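Local coordinates for glycosyl hydrolase family 2, TIM barrel domain protein (PDB 6ED2) that probably hydrolyses beta-D-glucuronide conjugates, as a family 2 beta-glucuronidase of a human gut bacterium, at residues 313-318 with 620-625; 344-349 with 614-619; 577-582 with 599-604. All coordinates share one frame; numbering follows the deposited sequence.

Contact 1 (313-318 with 620-625); sequences PVYLRG and TTLPVD
R317 ties the opening strand of the (beta/alpha)8 barrel to the tail that leaves its last helix by donating to the backbone carbonyls of L622 and P623. Residues 313-318 lie on strand 312-320. The segment 620-625 runs from the end of helix 610-621 into an irregular tail, so the contact closes the N-terminal rim of the TIM barrel. R317 NH1 reaches L622 O at 2.8 Å, and NH2 reaches P623 O at 3.0 Å with the straighter bond. Both acceptors lie close to the guanidinium plane, although the nitrogens stand above the carbonyl planes. CG of R317 sits between the backbone N and the carbonyl carbon (chi1 68°), and further bends along the chain fold the guanidinium back onto its own strand, where NE and NH2 grip Y315 O side-on from one face of that carbonyl. With NH1 also bonded to W619 O, the guanidinium is probably held against rotation. Arginine suits the place because its fan of N-H groups can serve carbonyls of Y315, W619, L622 and P623 at once. The tail is paired once more with the strand, through Y315 N and V624 O, 2.8 Å apart and almost straight at 173°. V624 O also receives the CA-H of V314. The apolar side chains fill in: Y315 CE2 rests obliquely against L622 CD1, while its hydroxyl is held by E577. Farther along, the P313 ring and the D625 side chain lie alongside each other and point the same way, CG of P313 meeting CB of D625 at 3.8 Å.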
loop_
_atom_site.group_PDB
_atom_site.type_symbol
_atom_site.label_atom_id
_atom_site.label_comp_id
_atom_site.label_asym_id
_atom_site.label_seq_id
_atom_site.Cartn_x
_atom_site.Cartn_y
_atom_site.Cartn_z
ATOM N N PRO A 313 -15.708 -36.432 -18.564
ATOM C CA PRO A 313 -16.106 -35.491 -17.508
ATOM C C PRO A 313 -15.072 -34.400 -17.291
ATOM O O PRO A 313 -13.866 -34.627 -17.409
ATOM C CB PRO A 313 -16.248 -36.385 -16.269
ATOM C CG PRO A 313 -15.360 -37.565 -16.552
ATOM C CD PRO A 313 -15.389 -37.775 -18.040
ATOM N N VAL A 314 -15.560 -33.198 -16.977
ATOM C CA VAL A 314 -14.709 -32.048 -16.681
ATOM C C VAL A 314 -15.148 -31.456 -15.354
ATOM O O VAL A 314 -16.334 -31.153 -15.169
ATOM C CB VAL A 314 -14.776 -30.959 -17.772
ATOM C CG1 VAL A 314 -13.914 -29.772 -17.356
ATOM C CG2 VAL A 314 -14.301 -31.499 -19.098
ATOM N N TYR A 315 -14.197 -31.274 -14.444
ATOM C CA TYR A 315 -14.443 -30.547 -13.207
ATOM C C TYR A 315 -14.165 -29.071 -13.474
ATOM O O TYR A 315 -13.031 -28.696 -13.792
ATOM C CB TYR A 315 -13.573 -31.089 -12.068
ATOM C CG TYR A 315 -13.823 -30.381 -10.762
ATOM C CD1 TYR A 315 -14.828 -30.811 -9.888
ATOM C CD2 TYR A 315 -13.087 -29.250 -10.411
ATOM C CE1 TYR A 315 -15.082 -30.130 -8.684
ATOM C CE2 TYR A 315 -13.327 -28.571 -9.220
ATOM C CZ TYR A 315 -14.323 -29.013 -8.362
ATOM O OH TYR A 315 -14.547 -28.330 -7.183
ATOM N N LEU A 316 -15.202 -28.242 -13.373
ATOM C CA LEU A 316 -15.087 -26.839 -13.742
ATOM C C LEU A 316 -14.321 -26.084 -12.659
ATOM O O LEU A 316 -14.583 -26.256 -11.462
ATOM C CB LEU A 316 -16.477 -26.222 -13.938
ATOM C CG LEU A 316 -17.529 -26.951 -14.806
ATOM C CD1 LEU A 316 -18.853 -26.165 -14.901
ATOM C CD2 LEU A 316 -17.014 -27.255 -16.210
ATOM N N ARG A 317 -13.366 -25.256 -13.080
ATOM C CA ARG A 317 -12.610 -24.397 -12.171
ATOM C C ARG A 317 -12.346 -23.080 -12.882
ATOM O O ARG A 317 -11.974 -23.066 -14.064
ATOM C CB ARG A 317 -11.282 -25.044 -11.727
ATOM C CG ARG A 317 -10.245 -25.186 -12.843
ATOM C CD ARG A 317 -9.367 -26.405 -12.636
ATOM N NE ARG A 317 -10.111 -27.628 -12.908
ATOM C CZ ARG A 317 -9.591 -28.852 -12.869
ATOM N NH1 ARG A 317 -8.307 -29.024 -12.572
ATOM N NH2 ARG A 317 -10.358 -29.907 -13.131
ATOM N N GLY A 318 -12.554 -21.978 -12.170
ATOM C CA GLY A 318 -12.383 -20.676 -12.775
ATOM C C GLY A 318 -13.066 -19.574 -12.008
ATOM O O GLY A 318 -13.010 -19.547 -10.774
ATOM N N THR A 620 -4.076 -26.586 -11.114
ATOM C CA THR A 620 -3.178 -27.344 -11.977
ATOM C C THR A 620 -2.826 -28.702 -11.400
ATOM O O THR A 620 -2.290 -29.540 -12.124
ATOM C CB THR A 620 -1.879 -26.567 -12.246
ATOM O OG1 THR A 620 -1.144 -26.427 -11.027
ATOM C CG2 THR A 620 -2.177 -25.181 -12.845
ATOM N N THR A 621 -3.112 -28.935 -10.124
ATOM C CA THR A 621 -2.921 -30.249 -9.525
ATOM C C THR A 621 -4.157 -31.134 -9.665
ATOM O O THR A 621 -4.024 -32.336 -9.922
ATOM C CB THR A 621 -2.546 -30.095 -8.046
ATOM O OG1 THR A 621 -1.261 -29.473 -7.955
ATOM C CG2 THR A 621 -2.496 -31.443 -7.353
ATOM N N LEU A 622 -5.357 -30.575 -9.509
ATOM C CA LEU A 622 -6.569 -31.368 -9.706
ATOM C C LEU A 622 -6.628 -31.892 -11.141
ATOM O O LEU A 622 -6.465 -31.108 -12.091
ATOM C CB LEU A 622 -7.819 -30.541 -9.420
ATOM C CG LEU A 622 -8.020 -30.024 -7.997
ATOM C CD1 LEU A 622 -9.288 -29.179 -7.912
ATOM C CD2 LEU A 622 -8.087 -31.195 -7.019
ATOM N N PRO A 623 -6.867 -33.185 -11.345
ATOM C CA PRO A 623 -7.040 -33.694 -12.713
ATOM C C PRO A 623 -8.273 -33.094 -13.369
ATOM O O PRO A 623 -9.183 -32.590 -12.700
ATOM C CB PRO A 623 -7.186 -35.213 -12.523
ATOM C CG PRO A 623 -7.643 -35.381 -11.123
ATOM C CD PRO A 623 -6.981 -34.255 -10.340
ATOM N N VAL A 624 -8.295 -33.153 -14.706
ATOM C CA VAL A 624 -9.393 -32.525 -15.439
ATOM C C VAL A 624 -10.727 -33.162 -15.063
ATOM O O VAL A 624 -11.764 -32.483 -15.033
ATOM C CB VAL A 624 -9.124 -32.577 -16.961
ATOM C CG1 VAL A 624 -8.818 -33.982 -17.407
ATOM C CG2 VAL A 624 -10.310 -32.018 -17.745
ATOM N N ASP A 625 -10.716 -34.455 -14.711
ATOM C CA ASP A 625 -11.921 -35.202 -14.344
ATOM C C ASP A 625 -11.995 -35.476 -12.840
ATOM O O ASP A 625 -12.520 -36.508 -12.406
ATOM C CB ASP A 625 -11.997 -36.510 -15.132
ATOM C CG ASP A 625 -10.854 -37.458 -14.802
ATOM O OD1 ASP A 625 -9.776 -36.983 -14.399
ATOM O OD2 ASP A 625 -11.038 -38.684 -14.939
#

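Contact 2 (344-349 with 614-619); sequences MKWIGA and LFRKRW
R616 NE donates to W346 O at 3.0 Å (156° at the hydrogen), coming from above the carbonyl plane onto a C=O at the end of helix 334-347. The acceptor lies within the guanidinium plane, at its edge, and this leaves a flat face for the indole of W346. Guanidinium and ring are almost parallel, 4° apart with centres separated by 3.9 Å: NE1 lies under the middle of the guanidinium, CZ over the five-membered ring in a cation-pi contact, and CD over the six-membered ring in a CH-pi contact. R616 can do this because its chain runs out extended from CG to NE, with CG anti to the backbone N (chi1 175°), and crosses W346 at about a right angle. The contact joins the first and last helices of the TIM barrel, 334-347 and 610-621, neighbours where the barrel closes on itself. Below the stack, I347 lies alongside F615, its CD1 3.8 Å from F615 CB, while its CG2 meets the edge of the W619 ring at CZ3; branched and apolar, it fills the groove between the two. A349 CB adds to the packing at CZ3. G348 ends the first helix in a Schellman motif with positive phi; a CB there would lie about 3.3 Å from W619 CB and crowd the preceding carbonyl, so glycine lets the helices close in. R616 CA also directs its hydrogen at I347 O, 3.3 Å away. T82 and L547 of two neighbouring subunits pack on W346. Held by one bond in its plane and an aromatic face against it, the guanidinium is probably restricted in rotation, and the electron-rich indole would help to stabilise its positive charge.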
loop_
_atom_site.group_PDB
_atom_site.type_symbol
_atom_site.label_atom_id
_atom_site.label_comp_id
_atom_site.label_asym_id
_atom_site.label_seq_id
_atom_site.Cartn_x
_atom_site.Cartn_y
_atom_site.Cartn_z
ATOM N N MET A 344 -5.721 -16.413 -16.870
ATOM C CA MET A 344 -6.549 -17.581 -16.603
ATOM C C MET A 344 -5.854 -18.859 -17.045
ATOM O O MET A 344 -5.995 -19.894 -16.383
ATOM C CB MET A 344 -7.917 -17.434 -17.271
ATOM C CG MET A 344 -8.787 -16.358 -16.625
ATOM S SD MET A 344 -10.486 -16.345 -17.236
ATOM C CE MET A 344 -10.297 -16.076 -19.002
ATOM N N LYS A 345 -5.070 -18.807 -18.126
ATOM C CA LYS A 345 -4.271 -19.977 -18.490
ATOM C C LYS A 345 -3.186 -20.242 -17.452
ATOM O O LYS A 345 -2.957 -21.385 -17.045
ATOM C CB LYS A 345 -3.653 -19.795 -19.876
ATOM C CG LYS A 345 -4.675 -19.811 -20.999
ATOM C CD LYS A 345 -4.228 -18.981 -22.193
ATOM C CE LYS A 345 -3.072 -19.638 -22.933
ATOM N NZ LYS A 345 -2.653 -18.812 -24.122
ATOM N N TRP A 346 -2.504 -19.192 -17.010
ATOM C CA TRP A 346 -1.440 -19.368 -16.030
ATOM C C TRP A 346 -1.977 -20.009 -14.756
ATOM O O TRP A 346 -1.351 -20.909 -14.191
ATOM C CB TRP A 346 -0.807 -18.005 -15.740
ATOM C CG TRP A 346 0.179 -17.954 -14.632
ATOM C CD1 TRP A 346 1.515 -18.240 -14.707
ATOM C CD2 TRP A 346 -0.072 -17.554 -13.274
ATOM N NE1 TRP A 346 2.104 -18.045 -13.481
ATOM C CE2 TRP A 346 1.160 -17.620 -12.585
ATOM C CE3 TRP A 346 -1.219 -17.158 -12.575
ATOM C CZ2 TRP A 346 1.281 -17.307 -11.226
ATOM C CZ3 TRP A 346 -1.098 -16.831 -11.222
ATOM C CH2 TRP A 346 0.146 -16.910 -10.564
ATOM N N ILE A 347 -3.155 -19.577 -14.301
ATOM C CA ILE A 347 -3.666 -20.082 -13.029
ATOM C C ILE A 347 -4.327 -21.455 -13.131
ATOM O O ILE A 347 -4.576 -22.085 -12.096
ATOM C CB ILE A 347 -4.622 -19.042 -12.420
ATOM C CG1 ILE A 347 -4.693 -19.218 -10.902
ATOM C CG2 ILE A 347 -5.974 -19.111 -13.085
ATOM C CD1 ILE A 347 -5.395 -18.092 -10.200
ATOM N N GLY A 348 -4.584 -21.966 -14.334
ATOM C CA GLY A 348 -5.185 -23.282 -14.476
ATOM C C GLY A 348 -6.700 -23.300 -14.534
ATOM O O GLY A 348 -7.297 -24.373 -14.396
ATOM N N ALA A 349 -7.338 -22.148 -14.718
ATOM C CA ALA A 349 -8.777 -22.108 -14.908
ATOM C C ALA A 349 -9.157 -22.787 -16.222
ATOM O O ALA A 349 -8.397 -22.776 -17.194
ATOM C CB ALA A 349 -9.263 -20.653 -14.881
ATOM N N LEU A 614 -2.477 -19.913 -4.387
ATOM C CA LEU A 614 -3.241 -21.041 -3.867
ATOM C C LEU A 614 -4.035 -21.714 -4.986
ATOM O O LEU A 614 -3.976 -22.938 -5.154
ATOM C CB LEU A 614 -4.153 -20.575 -2.734
ATOM C CG LEU A 614 -5.006 -21.605 -1.978
ATOM C CD1 LEU A 614 -5.387 -21.056 -0.602
ATOM C CD2 LEU A 614 -6.267 -21.936 -2.764
ATOM N N PHE A 615 -4.748 -20.921 -5.794
ATOM C CA PHE A 615 -5.585 -21.516 -6.830
ATOM C C PHE A 615 -4.745 -22.161 -7.916
ATOM O O PHE A 615 -5.118 -23.214 -8.444
ATOM C CB PHE A 615 -6.520 -20.472 -7.435
ATOM C CG PHE A 615 -7.798 -20.289 -6.668
ATOM C CD1 PHE A 615 -8.745 -21.309 -6.613
ATOM C CD2 PHE A 615 -8.050 -19.101 -5.985
ATOM C CE1 PHE A 615 -9.937 -21.142 -5.896
ATOM C CE2 PHE A 615 -9.246 -18.923 -5.264
ATOM C CZ PHE A 615 -10.178 -19.947 -5.221
ATOM N N ARG A 616 -3.608 -21.547 -8.267
ATOM C CA ARG A 616 -2.763 -22.107 -9.316
ATOM C C ARG A 616 -2.271 -23.494 -8.932
ATOM O O ARG A 616 -2.305 -24.429 -9.742
ATOM C CB ARG A 616 -1.570 -21.184 -9.598
ATOM C CG ARG A 616 -0.588 -21.763 -10.595
ATOM C CD ARG A 616 0.409 -20.726 -11.055
ATOM N NE ARG A 616 0.989 -21.083 -12.345
ATOM C CZ ARG A 616 2.288 -21.310 -12.543
ATOM N NH1 ARG A 616 3.151 -21.209 -11.535
ATOM N NH2 ARG A 616 2.725 -21.633 -13.751
ATOM N N LYS A 617 -1.783 -23.642 -7.699
ATOM C CA LYS A 617 -1.335 -24.954 -7.254
ATOM C C LYS A 617 -2.492 -25.943 -7.230
ATOM O O LYS A 617 -2.351 -27.087 -7.678
ATOM C CB LYS A 617 -0.678 -24.855 -5.879
ATOM C CG LYS A 617 -0.308 -26.232 -5.308
ATOM C CD LYS A 617 0.578 -26.117 -4.057
ATOM C CE LYS A 617 0.644 -27.419 -3.245
ATOM N NZ LYS A 617 1.051 -27.163 -1.816
ATOM N N ARG A 618 -3.651 -25.519 -6.724
ATOM C CA ARG A 618 -4.790 -26.429 -6.654
ATOM C C ARG A 618 -5.300 -26.793 -8.049
ATOM O O ARG A 618 -5.439 -27.977 -8.381
ATOM C CB ARG A 618 -5.909 -25.806 -5.810
ATOM C CG ARG A 618 -7.198 -26.631 -5.771
ATOM C CD ARG A 618 -8.232 -25.992 -4.833
ATOM N NE ARG A 618 -9.569 -26.533 -5.043
ATOM C CZ ARG A 618 -10.028 -27.637 -4.451
ATOM N NH1 ARG A 618 -9.252 -28.316 -3.606
ATOM N NH2 ARG A 618 -11.262 -28.065 -4.700
ATOM N N TRP A 619 -5.559 -25.786 -8.886
ATOM C CA TRP A 619 -6.258 -26.029 -10.144
ATOM C C TRP A 619 -5.395 -26.793 -11.137
ATOM O O TRP A 619 -5.927 -27.561 -11.942
ATOM C CB TRP A 619 -6.718 -24.704 -10.747
ATOM C CG TRP A 619 -7.947 -24.159 -10.092
ATOM C CD1 TRP A 619 -8.760 -24.804 -9.200
ATOM C CD2 TRP A 619 -8.509 -22.860 -10.280
ATOM N NE1 TRP A 619 -9.798 -23.980 -8.819
ATOM C CE2 TRP A 619 -9.666 -22.783 -9.474
ATOM C CE3 TRP A 619 -8.147 -21.746 -11.055
ATOM C CZ2 TRP A 619 -10.466 -21.640 -9.423
ATOM C CZ3 TRP A 619 -8.937 -20.617 -10.994
ATOM C CH2 TRP A 619 -10.079 -20.572 -10.178
#

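Contact 3 (577-582 with 599-604). With FMT (formic acid), chain G.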
loop_
_atom_site.group_PDB
_atom_site.type_symbol
_atom_site.label_atom_id
_atom_site.label_comp_id
_atom_site.label_asym_id
_atom_site.label_seq_id
_atom_site.Cartn_x
_atom_site.Cartn_y
_atom_site.Cartn_z
ATOM N N GLU A 577 -16.020 -25.228 -9.265
ATOM C CA GLU A 577 -15.775 -24.100 -8.369
ATOM C C GLU A 577 -15.405 -22.895 -9.217
ATOM O O GLU A 577 -14.378 -22.899 -9.903
ATOM C CB GLU A 577 -14.673 -24.417 -7.351
ATOM C CG GLU A 577 -13.405 -24.997 -7.972
ATOM C CD GLU A 577 -12.493 -25.642 -6.940
ATOM O OE1 GLU A 577 -12.849 -26.724 -6.401
ATOM O OE2 GLU A 577 -11.419 -25.062 -6.667
ATOM N N LEU A 578 -16.245 -21.878 -9.194
ATOM C CA LEU A 578 -15.948 -20.621 -9.858
ATOM C C LEU A 578 -15.946 -19.591 -8.747
ATOM O O LEU A 578 -16.984 -19.349 -8.116
ATOM C CB LEU A 578 -16.963 -20.287 -10.952
ATOM C CG LEU A 578 -17.207 -21.358 -12.014
ATOM C CD1 LEU A 578 -18.184 -20.828 -13.049
ATOM C CD2 LEU A 578 -15.943 -21.835 -12.691
ATOM N N VAL A 579 -14.770 -19.025 -8.475
ATOM C CA VAL A 579 -14.597 -18.170 -7.308
ATOM C C VAL A 579 -14.963 -16.749 -7.698
ATOM O O VAL A 579 -14.864 -16.359 -8.866
ATOM C CB VAL A 579 -13.154 -18.286 -6.756
ATOM C CG1 VAL A 579 -12.139 -17.648 -7.712
ATOM C CG2 VAL A 579 -13.043 -17.686 -5.352
ATOM N N TRP A 580 -15.434 -15.974 -6.723
ATOM C CA TRP A 580 -15.676 -14.547 -6.903
ATOM C C TRP A 580 -14.486 -13.770 -6.348
ATOM O O TRP A 580 -14.185 -13.880 -5.161
ATOM C CB TRP A 580 -16.942 -14.139 -6.168
ATOM C CG TRP A 580 -17.529 -12.838 -6.591
ATOM C CD1 TRP A 580 -17.625 -11.701 -5.844
ATOM C CD2 TRP A 580 -18.151 -12.555 -7.843
ATOM N NE1 TRP A 580 -18.269 -10.724 -6.559
ATOM C CE2 TRP A 580 -18.595 -11.222 -7.795
ATOM C CE3 TRP A 580 -18.364 -13.300 -9.010
ATOM C CZ2 TRP A 580 -19.245 -10.612 -8.869
ATOM C CZ3 TRP A 580 -18.996 -12.694 -10.073
ATOM C CH2 TRP A 580 -19.435 -11.360 -9.995
ATOM N N ASN A 581 -13.810 -12.981 -7.176
ATOM C CA ASN A 581 -14.052 -12.719 -8.591
ATOM C C ASN A 581 -12.656 -12.781 -9.242
ATOM O O ASN A 581 -11.650 -12.723 -8.524
ATOM C CB ASN A 581 -14.697 -11.337 -8.747
ATOM C CG ASN A 581 -14.971 -10.924 -10.207
ATOM O OD1 ASN A 581 -14.061 -10.541 -10.953
ATOM N ND2 ASN A 581 -16.253 -10.905 -10.576
ATOM N N PHE A 582 -12.579 -12.891 -10.573
ATOM C CA PHE A 582 -11.281 -12.851 -11.250
ATOM C C PHE A 582 -10.435 -11.651 -10.800
ATOM O O PHE A 582 -9.242 -11.790 -10.514
ATOM C CB PHE A 582 -11.493 -12.824 -12.770
ATOM C CG PHE A 582 -10.220 -12.607 -13.567
ATOM C CD1 PHE A 582 -9.334 -13.652 -13.777
ATOM C CD2 PHE A 582 -9.924 -11.367 -14.103
ATOM C CE1 PHE A 582 -8.169 -13.465 -14.488
ATOM C CE2 PHE A 582 -8.757 -11.165 -14.839
ATOM C CZ PHE A 582 -7.880 -12.215 -15.031
ATOM N N LYS A 599 -12.622 -8.705 -3.665
ATOM C CA LYS A 599 -12.524 -10.155 -3.665
ATOM C C LYS A 599 -11.738 -10.681 -4.870
ATOM O O LYS A 599 -11.703 -11.896 -5.094
ATOM C CB LYS A 599 -13.929 -10.770 -3.609
ATOM C CG LYS A 599 -14.756 -10.337 -2.373
ATOM C CD LYS A 599 -15.870 -11.362 -2.066
ATOM C CE LYS A 599 -16.687 -11.014 -0.803
ATOM N NZ LYS A 599 -17.434 -9.713 -0.852
ATOM N N GLY A 600 -11.096 -9.796 -5.631
ATOM C CA GLY A 600 -10.351 -10.246 -6.793
ATOM C C GLY A 600 -9.288 -11.268 -6.418
ATOM O O GLY A 600 -8.643 -11.173 -5.371
ATOM N N ILE A 601 -9.138 -12.279 -7.272
ATOM C CA ILE A 601 -7.959 -13.132 -7.194
ATOM C C ILE A 601 -6.747 -12.396 -7.780
ATOM O O ILE A 601 -5.600 -12.621 -7.350
ATOM C CB ILE A 601 -8.242 -14.463 -7.912
ATOM C CG1 ILE A 601 -9.430 -15.182 -7.250
ATOM C CG2 ILE A 601 -7.004 -15.373 -7.906
ATOM C CD1 ILE A 601 -9.299 -15.309 -5.710
ATOM N N PHE A 602 -6.983 -11.511 -8.751
ATOM C CA PHE A 602 -6.005 -10.563 -9.260
ATOM C C PHE A 602 -6.458 -9.153 -8.924
ATOM O O PHE A 602 -7.649 -8.909 -8.690
ATOM C CB PHE A 602 -5.824 -10.712 -10.774
ATOM C CG PHE A 602 -5.432 -12.102 -11.189
ATOM C CD1 PHE A 602 -4.088 -12.449 -11.313
ATOM C CD2 PHE A 602 -6.401 -13.066 -11.429
ATOM C CE1 PHE A 602 -3.712 -13.717 -11.673
ATOM C CE2 PHE A 602 -6.042 -14.355 -11.792
ATOM C CZ PHE A 602 -4.694 -14.688 -11.910
ATOM N N THR A 603 -5.491 -8.227 -8.882
ATOM C CA THR A 603 -5.840 -6.820 -8.754
ATOM C C THR A 603 -6.548 -6.345 -10.026
ATOM O O THR A 603 -6.529 -7.004 -11.066
ATOM C CB THR A 603 -4.591 -5.962 -8.532
ATOM O OG1 THR A 603 -3.788 -6.013 -9.719
ATOM C CG2 THR A 603 -3.768 -6.449 -7.329
ATOM N N ARG A 604 -7.146 -5.160 -9.943
ATOM C CA ARG A 604 -7.796 -4.580 -11.108
ATOM C C ARG A 604 -6.793 -4.271 -12.221
ATOM O O ARG A 604 -7.170 -4.213 -13.397
ATOM C CB ARG A 604 -8.553 -3.316 -10.687
ATOM C CG ARG A 604 -9.600 -2.869 -11.690
ATOM C CD ARG A 604 -10.233 -1.565 -11.273
ATOM N NE ARG A 604 -11.536 -1.362 -11.900
ATOM C CZ ARG A 604 -12.110 -0.177 -12.061
ATOM N NH1 ARG A 604 -11.471 0.924 -11.676
ATOM N NH2 ARG A 604 -13.323 -0.093 -12.600
HETATM C C FMT G . -19.842 -10.151 -2.990
HETATM O O1 FMT G . -18.681 -10.009 -3.366
HETATM O O2 FMT G . -20.637 -9.212 -2.905
#
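After a cis peptide between W580 and N581, the backbone of 577-582 turns alongside 599-602 and makes three hydrogen bonds with it: N581 N to K599 O, I601 N to N581 O at 2.8 Å, and F602 N to F582 O at 2.9 Å. G600 passes closely, its CA-H turned to N581 O; a CB there would run into F602 O. V579 and I601 meet tip to tip, CG1 to CG1 at 3.7 Å, under the cover of F615 from helix 610-621. This is the C-terminal end of the eighth barrel strand, the side on which TIM-barrel glycosidases carry their active sites, and a cis peptide after a tryptophan here is familiar from clan GH-A. W580 turns the edge of its indole to a bound formate, whose O1 lies 3.2 Å from CD1. K599 NZ donates to the same O1 at 2.8 Å, its chain bent at the last torsion (chi4 62°), and also pairs with D539; N597 holds the formate too, consistent with a site for the glucuronate carboxylate. A methionine at K599 would probably leave the formate oxygen and D539 without their cationic partner. F602 lays CD2 over one face of the F582 ring, the planes inclined at 41°, with F602 CD2 also lying 3.2 Å from F582 O at the edge of its own ring.

The three contacts follow the seam where the barrel's first and last beta-alpha units meet, from the N-terminal rim (contact 1) through the helix layer (contact 2) to the mouth (contact 3). Centres of contacts 1 and 2 are about 10 Å apart, those of 2 and 3 about 12 Å, and those of 1 and 3 about 18 Å. Buried E577 joins all three: OE1 meets Y315 OH at 2.5 Å and forms a salt bridge with R618 NH2 at 2.7 Å, while OE2 takes W619 NE1 at 2.9 Å. Only contact 3 reaches the formate, and a magnesium ion, not the one at T239 and E241, lies about 3 Å from the nearest W580 side-chain atom.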